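Local coordinates for naphthalene dioxygenase large subunit (PDB 2B1X), which forms the large subunit of a Rieske-type non-heme iron oxygenase, pairing a [2Fe-2S] cluster domain with a catalytic domain that holds a mononuclear iron, at residues A[267-270]-A[271-274]; A[340-343]-A[344-348]. One frame throughout, in Å; residues are numbered along the deposited sequence.

Interactions 1 and 2 come one after the other along the chain, both within the catalytic domain, and their centres lie about 11 Å apart. Interaction 1 is the start of helix 270-279; interaction 2 is the exit from strand 333-343, second in the antiparallel sheet beside strand 188-199, into helix 348-361. They touch directly: Asn271 ND2 lies 2.9 Å from Asp345 O, a probable hydrogen bond, Pro269 rests on Pro347, and Ile272 CD1 packs against Glu343 CB at 3.8 Å. The beginning of one helix is thus fastened to the turn that leads into another, and Arg183 is a common neighbour of both.

Interaction 1. Residues A[267-270]-A[271-274]; sequences GLPE and NIVE
Asn271 turns its OD1 back to the CB corner of Pro269, the N-cap residue of helix 270-279, at 3.6 Å. Its CG stands between the backbone N and the carbonyl carbon (chi1 63°), which brings OD1 back toward Pro269 and leaves ND2 to the carbonyl of Asp345. Ile272 comes next, CG1 facing Pro269 CD at 4.3 Å and CG2 facing Leu268 CD1, while its N makes a weak, bent bond to Pro269 O. That same oxygen receives the first regular helical bond, from Val273 N at 3.0 Å and 160°, so one carbonyl takes two amides of the opening turn. Val273 CG2, lying beside its own backbone N, sits 3.6 Å from Leu268 O and 4.2 Å from Leu268 CB, so the incoming loop lies against the first turn. Glu274 N continues the pattern with a straight bond of 3.0 Å to Glu270 O, and its CB rests near that oxygen. In the fold, this helix start follows the long loop after strand 250-254; Leu268 and Pro269 both lean on Phe350 of helix 348-361, and Val273 touches Phe265.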
ATOM      1  N   GLY A 267     -12.915  26.641 -36.462  1.00 20.96           N
ATOM      2  CA  GLY A 267     -14.054  27.445 -36.050  1.00 20.32           C
ATOM      3  C   GLY A 267     -13.808  28.362 -34.857  1.00 19.89           C
ATOM      4  O   GLY A 267     -14.743  28.714 -34.130  1.00 19.89           O
ATOM      5  N   LEU A 268     -12.568  28.790 -34.663  1.00 19.65           N
ATOM      6  CA  LEU A 268     -12.272  29.763 -33.613  1.00 19.68           C
ATOM      7  C   LEU A 268     -13.044  31.059 -33.787  1.00 20.14           C
ATOM      8  O   LEU A 268     -13.425  31.424 -34.927  1.00 20.25           O
ATOM      9  CB  LEU A 268     -10.782  30.055 -33.551  1.00 19.54           C
ATOM     10  CG  LEU A 268      -9.940  28.942 -32.938  1.00 19.40           C
ATOM     11  CD1 LEU A 268      -8.492  29.216 -33.249  1.00 19.46           C
ATOM     12  CD2 LEU A 268     -10.194  28.794 -31.421  1.00 19.83           C
ATOM     13  N   PRO A 269     -13.302  31.767 -32.680  1.00 20.54           N
ATOM     14  CA  PRO A 269     -14.049  33.019 -32.759  1.00 20.76           C
ATOM     15  C   PRO A 269     -13.357  34.046 -33.664  1.00 20.99           C
ATOM     16  O   PRO A 269     -12.125  34.051 -33.839  1.00 20.54           O
ATOM     17  CB  PRO A 269     -14.085  33.505 -31.309  1.00 20.76           C
ATOM     18  CG  PRO A 269     -13.896  32.246 -30.489  1.00 21.25           C
ATOM     19  CD  PRO A 269     -12.934  31.435 -31.290  1.00 20.67           C
ATOM     20  N   GLU A 270     -14.174  34.924 -34.223  1.00 20.89           N
ATOM     21  CA  GLU A 270     -13.751  35.870 -35.255  1.00 21.51           C
ATOM     22  C   GLU A 270     -12.602  36.785 -34.814  1.00 20.64           C
ATOM     23  O   GLU A 270     -11.700  37.075 -35.610  1.00 20.36           O
ATOM     24  CB  GLU A 270     -14.951  36.696 -35.710  1.00 22.32           C
ATOM     25  CG  GLU A 270     -16.015  35.861 -36.408  1.00 28.12           C
ATOM     26  CD  GLU A 270     -17.199  35.471 -35.508  1.00 35.47           C
ATOM     27  OE1 GLU A 270     -16.996  34.836 -34.409  1.00 34.04           O
ATOM     28  OE2 GLU A 270     -18.355  35.801 -35.933  1.00 37.25           O
ATOM     29  N   ASN A 271     -12.624  37.235 -33.559  1.00 19.61           N
ATOM     30  CA  ASN A 271     -11.563  38.105 -33.086  1.00 19.47           C
ATOM     31  C   ASN A 271     -10.223  37.383 -32.980  1.00 19.48           C
ATOM     32  O   ASN A 271      -9.174  37.978 -33.227  1.00 19.03           O
ATOM     33  CB  ASN A 271     -11.948  38.833 -31.781  1.00 19.50           C
ATOM     34  CG  ASN A 271     -12.188  37.888 -30.614  1.00 19.94           C
ATOM     35  OD1 ASN A 271     -12.939  36.918 -30.717  1.00 18.50           O
ATOM     36  ND2 ASN A 271     -11.579  38.204 -29.482  1.00 19.84           N
ATOM     37  N   ILE A 272     -10.263  36.094 -32.631  1.00 19.16           N
ATOM     38  CA  ILE A 272      -9.058  35.289 -32.546  1.00 18.97           C
ATOM     39  C   ILE A 272      -8.498  35.002 -33.945  1.00 19.17           C
ATOM     40  O   ILE A 272      -7.282  35.025 -34.159  1.00 19.55           O
ATOM     41  CB  ILE A 272      -9.311  33.972 -31.724  1.00 18.89           C
ATOM     42  CG1 ILE A 272      -9.908  34.283 -30.332  1.00 18.69           C
ATOM     43  CG2 ILE A 272      -8.050  33.187 -31.588  1.00 17.93           C
ATOM     44  CD1 ILE A 272      -9.102  35.241 -29.434  1.00 16.74           C
ATOM     45  N   VAL A 273      -9.379  34.745 -34.902  1.00 19.06           N
ATOM     46  CA  VAL A 273      -8.956  34.513 -36.281  1.00 19.66           C
ATOM     47  C   VAL A 273      -8.285  35.772 -36.860  1.00 20.37           C
ATOM     48  O   VAL A 273      -7.246  35.679 -37.506  1.00 19.37           O
ATOM     49  CB  VAL A 273     -10.129  34.082 -37.170  1.00 19.64           C
ATOM     50  CG1 VAL A 273      -9.728  34.065 -38.654  1.00 19.14           C
ATOM     51  CG2 VAL A 273     -10.644  32.727 -36.750  1.00 19.12           C
ATOM     52  N   GLU A 274      -8.869  36.939 -36.595  1.00 21.26           N
ATOM     53  CA  GLU A 274      -8.259  38.219 -36.943  1.00 23.17           C
ATOM     54  C   GLU A 274      -6.824  38.288 -36.459  1.00 22.94           C
ATOM     55  O   GLU A 274      -5.917  38.599 -37.235  1.00 22.41           O
ATOM     56  CB  GLU A 274      -9.024  39.349 -36.263  1.00 24.29           C
ATOM     57  CG  GLU A 274      -9.867  40.230 -37.157  1.00 29.44           C
ATOM     58  CD  GLU A 274     -10.159  41.579 -36.499  1.00 36.00           C
ATOM     59  OE1 GLU A 274     -10.781  41.595 -35.400  1.00 38.47           O
ATOM     60  OE2 GLU A 274      -9.757  42.624 -37.066  1.00 39.28           O
TER

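Interaction 2. Residues A[340-343]-A[344-348]; sequences FLVE and KDAPD
Glu343 and Ala346 are the ends of a type I beta turn, joined by the hydrogen bond from Ala346 N to Glu343 O (3.1 Å, 159° at the hydrogen). The donor stands well above the carbonyl plane, 62° out of it. Strand 333-343 ends here in extended form, and Lys344 and Asp345 fill the turn's two inner positions; Pro347 then takes the N-cap place before helix 348-361. The unit is a tight strand-to-helix connection in the catalytic domain, a member of the Bet v 1-like superfamily.

One apolar contact accompanies the turn. Val342 CG2 meets the methyl of Ala346 at 4.3 Å, so a side chain near the end of the strand packs on the residue that closes the turn, and both are buried. Separately, and not as an apolar pair, Ala346 CB packs 3.5 Å from Glu343 O, the same oxygen that its own amide grips.

The side chains of Glu343 and Lys344 lead away from the turn to other parts of the chain. Glu343 has CG beside its backbone N (chi1 -77°) and then bends at chi2, which carries the carboxylate away from the turn to a salt bridge between OE1 and Arg183 NE. This pairing probably favours the charged carboxylate at a buried residue. Lys344 runs extended as far as CD and CE before bending at chi4, and NZ is held by two carbonyls, those of Ala186 and Leu188, just where strand 188-199 begins. Its own carbonyl, Lys344 O, accepts a hydrogen bond from Lys351 NZ.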
ATOM      1  N   PHE A 340      -6.534  22.629 -19.072  1.00 11.21           N
ATOM      2  CA  PHE A 340      -7.366  23.171 -20.152  1.00 10.46           C
ATOM      3  C   PHE A 340      -6.976  24.625 -20.369  1.00 10.68           C
ATOM      4  O   PHE A 340      -6.866  25.391 -19.402  1.00 10.29           O
ATOM      5  CB  PHE A 340      -8.857  23.060 -19.799  1.00 11.17           C
ATOM      6  CG  PHE A 340      -9.765  23.871 -20.708  1.00 10.75           C
ATOM      7  CD1 PHE A 340     -10.056  23.422 -21.997  1.00 10.40           C
ATOM      8  CD2 PHE A 340     -10.278  25.082 -20.289  1.00 10.86           C
ATOM      9  CE1 PHE A 340     -10.879  24.157 -22.857  1.00 10.77           C
ATOM     10  CE2 PHE A 340     -11.113  25.859 -21.146  1.00 11.27           C
ATOM     11  CZ  PHE A 340     -11.408  25.383 -22.433  1.00  9.04           C
ATOM     12  N   LEU A 341      -6.763  25.014 -21.638  1.00 10.73           N
ATOM     13  CA  LEU A 341      -6.365  26.382 -21.952  1.00 11.39           C
ATOM     14  C   LEU A 341      -7.282  26.981 -22.994  1.00 11.49           C
ATOM     15  O   LEU A 341      -7.828  26.267 -23.820  1.00 12.02           O
ATOM     16  CB  LEU A 341      -4.922  26.449 -22.456  1.00 10.51           C
ATOM     17  CG  LEU A 341      -3.799  26.040 -21.470  1.00 11.82           C
ATOM     18  CD1 LEU A 341      -3.612  24.587 -21.483  1.00  9.01           C
ATOM     19  CD2 LEU A 341      -2.487  26.751 -21.842  1.00 10.56           C
ATOM     20  N   VAL A 342      -7.452  28.296 -22.947  1.00 12.25           N
ATOM     21  CA  VAL A 342      -8.271  29.007 -23.949  1.00 12.26           C
ATOM     22  C   VAL A 342      -7.752  30.449 -24.051  1.00 13.26           C
ATOM     23  O   VAL A 342      -7.169  30.995 -23.093  1.00 13.80           O
ATOM     24  CB  VAL A 342      -9.794  28.923 -23.614  1.00 12.55           C
ATOM     25  CG1 VAL A 342     -10.142  29.696 -22.320  1.00 11.71           C
ATOM     26  CG2 VAL A 342     -10.699  29.342 -24.816  1.00 11.02           C
ATOM     27  N   GLU A 343      -7.936  31.054 -25.224  1.00 13.76           N
ATOM     28  CA  GLU A 343      -7.440  32.402 -25.475  1.00 14.61           C
ATOM     29  C   GLU A 343      -8.148  33.335 -24.510  1.00 14.73           C
ATOM     30  O   GLU A 343      -9.368  33.247 -24.369  1.00 13.35           O
ATOM     31  CB  GLU A 343      -7.718  32.789 -26.934  1.00 14.62           C
ATOM     32  CG  GLU A 343      -6.753  32.163 -27.947  1.00 16.32           C
ATOM     33  CD  GLU A 343      -7.034  30.694 -28.315  1.00 19.91           C
ATOM     34  OE1 GLU A 343      -6.191  30.123 -29.051  1.00 19.84           O
ATOM     35  OE2 GLU A 343      -8.070  30.093 -27.889  1.00 20.87           O
ATOM     36  N   LYS A 344      -7.383  34.185 -23.817  1.00 15.42           N
ATOM     37  CA  LYS A 344      -7.947  35.107 -22.822  1.00 17.31           C
ATOM     38  C   LYS A 344      -9.090  35.961 -23.388  1.00 17.64           C
ATOM     39  O   LYS A 344     -10.054  36.252 -22.675  1.00 17.97           O
ATOM     40  CB  LYS A 344      -6.875  36.033 -22.230  1.00 17.45           C
ATOM     41  CG  LYS A 344      -5.853  35.339 -21.303  1.00 21.48           C
ATOM     42  CD  LYS A 344      -4.773  36.332 -20.850  1.00 24.79           C
ATOM     43  CE  LYS A 344      -3.629  35.612 -20.141  1.00 29.06           C
ATOM     44  NZ  LYS A 344      -2.505  35.211 -21.083  1.00 29.45           N
ATOM     45  N   ASP A 345      -8.966  36.363 -24.653  1.00 17.87           N
ATOM     46  CA  ASP A 345      -9.944  37.245 -25.298  1.00 18.96           C
ATOM     47  C   ASP A 345     -11.059  36.551 -26.076  1.00 18.55           C
ATOM     48  O   ASP A 345     -11.867  37.228 -26.746  1.00 18.94           O
ATOM     49  CB  ASP A 345      -9.255  38.256 -26.229  1.00 19.59           C
ATOM     50  CG  ASP A 345      -8.633  39.409 -25.480  1.00 21.72           C
ATOM     51  OD1 ASP A 345      -8.931  39.593 -24.271  1.00 25.15           O
ATOM     52  OD2 ASP A 345      -7.825  40.187 -26.039  1.00 25.86           O
ATOM     53  N   ALA A 346     -11.114  35.224 -26.021  1.00 17.61           N
ATOM     54  CA  ALA A 346     -12.262  34.527 -26.574  1.00 17.26           C
ATOM     55  C   ALA A 346     -13.509  34.979 -25.811  1.00 16.98           C
ATOM     56  O   ALA A 346     -13.432  35.308 -24.630  1.00 16.24           O
ATOM     57  CB  ALA A 346     -12.087  33.035 -26.495  1.00 17.57           C
ATOM     58  N   PRO A 347     -14.650  35.061 -26.494  1.00 16.95           N
ATOM     59  CA  PRO A 347     -15.898  35.446 -25.831  1.00 17.46           C
ATOM     60  C   PRO A 347     -16.248  34.379 -24.807  1.00 17.53           C
ATOM     61  O   PRO A 347     -15.878  33.218 -25.024  1.00 17.17           O
ATOM     62  CB  PRO A 347     -16.934  35.451 -26.958  1.00 17.13           C
ATOM     63  CG  PRO A 347     -16.148  35.412 -28.248  1.00 18.17           C
ATOM     64  CD  PRO A 347     -14.832  34.768 -27.923  1.00 17.60           C
ATOM     65  N   ASP A 348     -16.952  34.757 -23.742  1.00 17.93           N
ATOM     66  CA  ASP A 348     -17.256  33.840 -22.629  1.00 18.51           C
ATOM     67  C   ASP A 348     -18.064  32.621 -23.056  1.00 18.08           C
ATOM     68  O   ASP A 348     -17.874  31.534 -22.522  1.00 17.50           O
ATOM     69  CB  ASP A 348     -17.999  34.566 -21.520  1.00 19.16           C
ATOM     70  CG  ASP A 348     -17.085  35.410 -20.680  1.00 22.70           C
ATOM     71  OD1 ASP A 348     -17.584  36.115 -19.776  1.00 26.61           O
ATOM     72  OD2 ASP A 348     -15.839  35.422 -20.845  1.00 27.68           O
TER